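Long-range contacts in capsid Protein (PDB 4DMI), which probably builds the coat of a phage known from metagenomic sequences, and assembles as a pentamer of identical subunits: residues B[102-107]-B[148-153]; B[114-119]-B[134-139]. All coordinates share one frame; numbering follows the deposited sequence. Where two conformers were deposited one is given.

Interaction 1: residues B[102-107]-B[148-153]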
loop_
_atom_site.group_PDB
_atom_site.type_symbol
_atom_site.label_atom_id
_atom_site.label_comp_id
_atom_site.label_asym_id
_atom_site.label_seq_id
_atom_site.Cartn_x
_atom_site.Cartn_y
_atom_site.Cartn_z
ATOM N N ALA B 102 18.617 -17.088 -11.478
ATOM C CA ALA B 102 17.351 -17.475 -10.864
ATOM C C ALA B 102 16.359 -16.356 -11.119
ATOM O O ALA B 102 16.513 -15.246 -10.591
ATOM C CB ALA B 102 17.528 -17.694 -9.380
ATOM N N VAL B 103 15.364 -16.622 -11.958
ATOM C CA VAL B 103 14.470 -15.565 -12.419
ATOM C C VAL B 103 13.017 -15.989 -12.477
ATOM O O VAL B 103 12.697 -17.188 -12.533
ATOM C CB VAL B 103 14.862 -15.044 -13.830
ATOM C CG1 VAL B 103 16.241 -14.382 -13.815
ATOM C CG2 VAL B 103 14.808 -16.164 -14.867
ATOM N N ILE B 104 12.138 -14.994 -12.452
ATOM C CA ILE B 104 10.763 -15.163 -12.902
ATOM C C ILE B 104 10.707 -14.510 -14.264
ATOM O O ILE B 104 11.179 -13.391 -14.450
ATOM C CB ILE B 104 9.768 -14.439 -11.974
ATOM C CG1 ILE B 104 9.764 -15.098 -10.587
ATOM C CG2 ILE B 104 8.360 -14.444 -12.575
ATOM C CD1 ILE B 104 9.026 -16.461 -10.526
ATOM N N GLU B 105 10.128 -15.205 -15.251
ATOM C CA GLU B 105 10.007 -14.628 -16.585
ATOM C C GLU B 105 8.722 -15.022 -17.291
ATOM O O GLU B 105 8.123 -16.066 -17.019
ATOM C CB GLU B 105 11.216 -14.992 -17.453
ATOM C CG GLU B 105 11.362 -16.479 -17.711
ATOM C CD GLU B 105 12.743 -16.845 -18.208
ATOM O OE1 GLU B 105 13.613 -15.950 -18.209
ATOM O OE2 GLU B 105 12.950 -18.020 -18.599
ATOM N N VAL B 106 8.307 -14.164 -18.223
ATOM C CA VAL B 106 7.142 -14.432 -19.053
ATOM C C VAL B 106 7.629 -14.561 -20.494
ATOM O O VAL B 106 8.559 -13.872 -20.903
ATOM C CB VAL B 106 6.051 -13.344 -18.895
ATOM C CG1 VAL B 106 6.588 -11.954 -19.210
ATOM C CG2 VAL B 106 4.837 -13.666 -19.761
ATOM N N THR B 107 7.035 -15.486 -21.242
ATOM C CA THR B 107 7.490 -15.787 -22.596
ATOM C C THR B 107 6.340 -16.263 -23.459
ATOM O O THR B 107 5.352 -16.792 -22.949
ATOM C CB THR B 107 8.584 -16.886 -22.585
ATOM O OG1 THR B 107 9.109 -17.071 -23.906
ATOM C CG2 THR B 107 8.020 -18.218 -22.089
ATOM N N LEU B 148 4.095 -18.119 -17.894
ATOM C CA LEU B 148 4.785 -17.526 -16.754
ATOM C C LEU B 148 5.587 -18.651 -16.123
ATOM O O LEU B 148 5.037 -19.725 -15.838
ATOM C CB LEU B 148 3.775 -16.976 -15.752
ATOM C CG LEU B 148 4.295 -16.480 -14.403
ATOM C CD1 LEU B 148 5.167 -15.240 -14.571
ATOM C CD2 LEU B 148 3.111 -16.214 -13.491
ATOM N N GLN B 149 6.882 -18.430 -15.912
ATOM C CA GLN B 149 7.756 -19.503 -15.433
ATOM C C GLN B 149 8.832 -19.044 -14.454
ATOM O O GLN B 149 9.186 -17.866 -14.386
ATOM C CB GLN B 149 8.395 -20.231 -16.632
ATOM C CG GLN B 149 9.368 -19.354 -17.420
ATOM C CD GLN B 149 9.809 -19.964 -18.748
ATOM O OE1 GLN B 149 9.155 -20.855 -19.294
ATOM N NE2 GLN B 149 10.936 -19.487 -19.265
ATOM N N ALA B 150 9.324 -19.996 -13.673
ATOM C CA ALA B 150 10.465 -19.788 -12.789
ATOM C C ALA B 150 11.610 -20.576 -13.397
ATOM O O ALA B 150 11.436 -21.728 -13.805
ATOM C CB ALA B 150 10.147 -20.308 -11.415
ATOM N N ARG B 151 12.786 -19.975 -13.458
ATOM C CA ARG B 151 13.927 -20.655 -14.044
ATOM C C ARG B 151 15.188 -20.453 -13.215
ATOM O O ARG B 151 15.549 -19.320 -12.876
ATOM C CB ARG B 151 14.154 -20.166 -15.478
ATOM C CG ARG B 151 15.340 -20.819 -16.169
ATOM C CD ARG B 151 15.376 -20.468 -17.648
ATOM N NE ARG B 151 15.570 -19.037 -17.875
ATOM C CZ ARG B 151 16.757 -18.458 -18.027
ATOM N NH1 ARG B 151 17.869 -19.182 -17.973
ATOM N NH2 ARG B 151 16.832 -17.156 -18.240
ATOM N N SER B 152 15.839 -21.561 -12.878
ATOM C CA SER B 152 17.169 -21.569 -12.281
ATOM C C SER B 152 18.081 -22.381 -13.183
ATOM O O SER B 152 17.725 -23.499 -13.581
ATOM C CB SER B 152 17.136 -22.221 -10.902
ATOM O OG SER B 152 18.429 -22.708 -10.561
ATOM N N ASN B 153 19.248 -21.842 -13.525
ATOM C CA ASN B 153 20.136 -22.538 -14.464
ATOM C C ASN B 153 21.255 -23.304 -13.778
ATOM O O ASN B 153 22.173 -23.794 -14.439
ATOM C CB ASN B 153 20.739 -21.558 -15.476
ATOM C CG ASN B 153 21.847 -20.705 -14.876
ATOM O OD1 ASN B 153 21.972 -20.591 -13.656
ATOM N ND2 ASN B 153 22.663 -20.108 -15.737
#

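Interaction 2: residues B[114-119]-B[134-139]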
loop_
_atom_site.group_PDB
_atom_site.type_symbol
_atom_site.label_atom_id
_atom_site.label_comp_id
_atom_site.label_asym_id
_atom_site.label_seq_id
_atom_site.Cartn_x
_atom_site.Cartn_y
_atom_site.Cartn_z
ATOM N N ILE B 114 12.320 -10.897 -18.343
ATOM C CA ILE B 114 12.542 -11.175 -16.930
ATOM C C ILE B 114 11.739 -10.202 -16.076
ATOM O O ILE B 114 11.848 -8.980 -16.245
ATOM C CB ILE B 114 14.034 -11.064 -16.591
ATOM C CG1 ILE B 114 14.801 -12.185 -17.313
ATOM C CG2 ILE B 114 14.267 -11.107 -15.078
ATOM C CD1 ILE B 114 16.322 -12.005 -17.270
ATOM N N LEU B 115 10.925 -10.740 -15.170
ATOM C CA LEU B 115 10.109 -9.907 -14.283
ATOM C C LEU B 115 10.731 -9.766 -12.894
ATOM O O LEU B 115 10.406 -8.838 -12.153
ATOM C CB LEU B 115 8.692 -10.476 -14.154
ATOM C CG LEU B 115 7.935 -10.675 -15.462
ATOM C CD1 LEU B 115 6.521 -11.151 -15.138
ATOM C CD2 LEU B 115 7.920 -9.378 -16.285
ATOM N N ALA B 116 11.636 -10.678 -12.547
ATOM C CA ALA B 116 12.376 -10.632 -11.289
ATOM C C ALA B 116 13.756 -11.220 -11.532
ATOM O O ALA B 116 13.866 -12.342 -12.024
ATOM C CB ALA B 116 11.641 -11.403 -10.196
ATOM N N ASN B 117 14.798 -10.448 -11.221
ATOM C CA ASN B 117 16.181 -10.781 -11.573
ATOM C C ASN B 117 17.065 -10.931 -10.327
ATOM O O ASN B 117 17.012 -10.087 -9.419
ATOM C CB ASN B 117 16.724 -9.673 -12.493
ATOM C CG ASN B 117 17.990 -10.070 -13.230
ATOM O OD1 ASN B 117 18.779 -10.901 -12.765
ATOM N ND2 ASN B 117 18.200 -9.453 -14.388
ATOM N N ASN B 118 17.864 -11.999 -10.257
ATOM C CA ASN B 118 18.666 -12.257 -9.056
ATOM C C ASN B 118 20.097 -11.717 -9.075
ATOM O O ASN B 118 20.743 -11.647 -8.026
ATOM C CB ASN B 118 18.751 -13.756 -8.776
ATOM C CG ASN B 118 19.655 -14.474 -9.759
ATOM O OD1 ASN B 118 19.515 -14.326 -10.983
ATOM N ND2 ASN B 118 20.617 -15.217 -9.232
ATOM N N ARG B 119 20.615 -11.380 -10.259
ATOM C CA ARG B 119 22.047 -11.089 -10.391
ATOM C C ARG B 119 22.285 -9.595 -10.232
ATOM O O ARG B 119 22.476 -8.858 -11.202
ATOM C CB ARG B 119 22.597 -11.619 -11.726
ATOM C CG ARG B 119 22.658 -13.148 -11.780
ATOM C CD ARG B 119 23.351 -13.643 -13.041
ATOM N NE ARG B 119 22.591 -13.318 -14.244
ATOM C CZ ARG B 119 23.007 -13.575 -15.480
ATOM N NH1 ARG B 119 24.192 -14.150 -15.678
ATOM N NH2 ARG B 119 22.244 -13.257 -16.518
ATOM N N VAL B 134 15.954 -12.146 -2.829
ATOM C CA VAL B 134 15.488 -11.002 -3.607
ATOM C C VAL B 134 13.986 -11.178 -3.790
ATOM O O VAL B 134 13.535 -12.052 -4.531
ATOM C CB VAL B 134 16.164 -10.942 -4.983
ATOM C CG1 VAL B 134 15.728 -9.681 -5.746
ATOM C CG2 VAL B 134 17.687 -10.990 -4.845
ATOM N N PRO B 135 13.190 -10.379 -3.081
ATOM C CA PRO B 135 11.743 -10.620 -3.151
ATOM C C PRO B 135 11.076 -10.101 -4.412
ATOM O O PRO B 135 11.539 -9.161 -5.072
ATOM C CB PRO B 135 11.205 -9.872 -1.920
ATOM C CG PRO B 135 12.251 -8.780 -1.662
ATOM C CD PRO B 135 13.564 -9.425 -2.024
ATOM N N PHE B 136 9.970 -10.745 -4.757
ATOM C CA PHE B 136 9.099 -10.238 -5.813
ATOM C C PHE B 136 7.648 -10.423 -5.395
ATOM O O PHE B 136 7.321 -11.337 -4.620
ATOM C CB PHE B 136 9.388 -10.906 -7.174
ATOM C CG PHE B 136 9.301 -12.409 -7.137
ATOM C CD1 PHE B 136 8.077 -13.051 -7.275
ATOM C CD2 PHE B 136 10.444 -13.176 -6.926
ATOM C CE1 PHE B 136 7.998 -14.444 -7.214
ATOM C CE2 PHE B 136 10.376 -14.565 -6.870
ATOM C CZ PHE B 136 9.150 -15.196 -7.010
ATOM N N ASP B 137 6.781 -9.554 -5.909
ATOM C CA ASP B 137 5.346 -9.597 -5.638
ATOM C C ASP B 137 4.673 -8.938 -6.839
ATOM O O ASP B 137 4.598 -7.707 -6.938
ATOM C CB ASP B 137 5.022 -8.871 -4.318
ATOM C CG ASP B 137 3.574 -9.034 -3.885
ATOM O OD1 ASP B 137 2.711 -9.364 -4.727
ATOM O OD2 ASP B 137 3.295 -8.829 -2.685
ATOM N N LEU B 138 4.205 -9.780 -7.755
ATOM C CA LEU B 138 3.796 -9.364 -9.086
ATOM C C LEU B 138 2.354 -9.735 -9.388
ATOM O O LEU B 138 1.836 -10.747 -8.901
ATOM C CB LEU B 138 4.691 -10.052 -10.119
ATOM C CG LEU B 138 6.180 -9.717 -10.090
ATOM C CD1 LEU B 138 7.004 -10.852 -10.676
ATOM C CD2 LEU B 138 6.396 -8.468 -10.911
ATOM N N MET B 139 1.706 -8.893 -10.181
ATOM C CA MET B 139 0.474 -9.264 -10.850
ATOM C C MET B 139 0.781 -9.366 -12.329
ATOM O O MET B 139 1.241 -8.394 -12.964
ATOM C CB MET B 139 -0.624 -8.226 -10.625
ATOM C CG MET B 139 -1.964 -8.555 -11.305
ATOM S SD MET B 139 -2.836 -9.950 -10.547
ATOM C CE MET B 139 -2.398 -9.634 -8.834
#

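Interaction 1: residues B[102-107]-B[148-153]
Glu105 reaches across the strand pair and takes two side-chain donors of 148-153 on a single oxygen. Its OE2 receives Arg151 NE at 2.9 Å, on the syn side and well out of the carboxylate plane. Glu105 was deposited in two conformers; in the one given, Gln149 NE2 also comes to OE2, from the anti side and at a short 2.6 Å. The Glu105 carboxylate is turned 27° from the Arg151 guanidinium. A weak second bond, Arg151 NH2 to Glu105 OE1 at 3.4 Å, adds to the salt bridge. With chi1 63°, CG of Glu105 sits between its backbone N and carbonyl carbon, and the chain then runs extended. Beneath lies an antiparallel beta ladder, an inner pairing of the mixed sheet, with strand 112-121 beyond 102-107 and strand 74-77 beyond 147-152. Val103 with Arg151 and Glu105 with Gln149 are its hydrogen-bonded pairs, each joined by two N-H...O bonds. Ala102, Ile104 and Val106 face Ser152, Ala150 and Leu148 in the non-hydrogen-bonded positions. This face is apolar but for Ser152 and packs into the protein. There Ile104 is the main link: its CG2 meets Leu148 CD1 at 3.8 Å, and its CD1 touches Ala150 CB at 4.1 Å. Ile78 and Val159 pack on the same face, and Leu63 of a neighbouring subunit packs on Val106. The Glu105 face is the side nearer solvent. Gln149 and Arg151 are partly exposed there, and Thr107 CG2 comes no closer than 4.0 Å to Gln149 OE1.

Interaction 2: residues B[114-119]-B[134-139]
Ala116 CB packs against Phe136, 3.8 Å from its CB and 3.9 Å from ring atom CD2. The methyl meets the ring obliquely, near its root. Phe136 CG lies between the backbone N and the carbonyl carbon, chi1 56°. This places CG 4.0 Å from Ala116 CB. Toward the corner, Leu138 CD1 reaches Leu115 CB at 3.9 Å. At the other end Val134 CG1 touches the backbone O of Asn117, also at 3.9 Å. Val134, Phe136 and Leu138 thus line one side of their strand, and all three are buried. The contact is wholly van der Waals. The two segments run nearly antiparallel, but their CA atoms stay 6.4 Å apart even at Ala116 and Phe136, too far for a beta ladder.

The next shell shapes the 114-119 side. Leu115 and Ala116 both face Ile104, and together they form a classic beta bulge where the chain turns a corner. Further on, Asn117 OD1 accepts from Arg119 N at 3.1 Å, with an N-H...O angle of 172°. This is an Asx turn, at the Val134 end of the contact. The buried amide of Asn118 is pinned on both of its polar atoms. Its OD1 accepts from Ala102 N, while ND2 gives to the backbone O atoms of Ser92 and Ala100.

Ile162 of a neighbouring subunit packs on Leu138, and Gln160 of that subunit packs on Asn117. Within the chain, strand 83-95 binds both segments by backbone hydrogen bonds, pairing parallel with strand 112-121 and antiparallel with strand 133-142.

The N-terminal part of the chain, with its helices and the strand pair 4-6 and 33-43, precedes both contacts. Strand 102-107 then opens the larger loop. The chain turns back into 112-121, crosses a long loop to 133-142, and turns again into 147-152. Interaction 2 closes the inner loop, with 14 residues between its segments. Interaction 1 closes the outer one, with 40. The two therefore nest and do not cross. Their centres lie about 9 Å apart. Strand 102-107 joins them: it pairs with 147-152 and with 112-121, and Ile104 CG1 packs on Phe136 CZ at 3.6 Å. Both contacts also touch a neighbouring subunit of the pentamer.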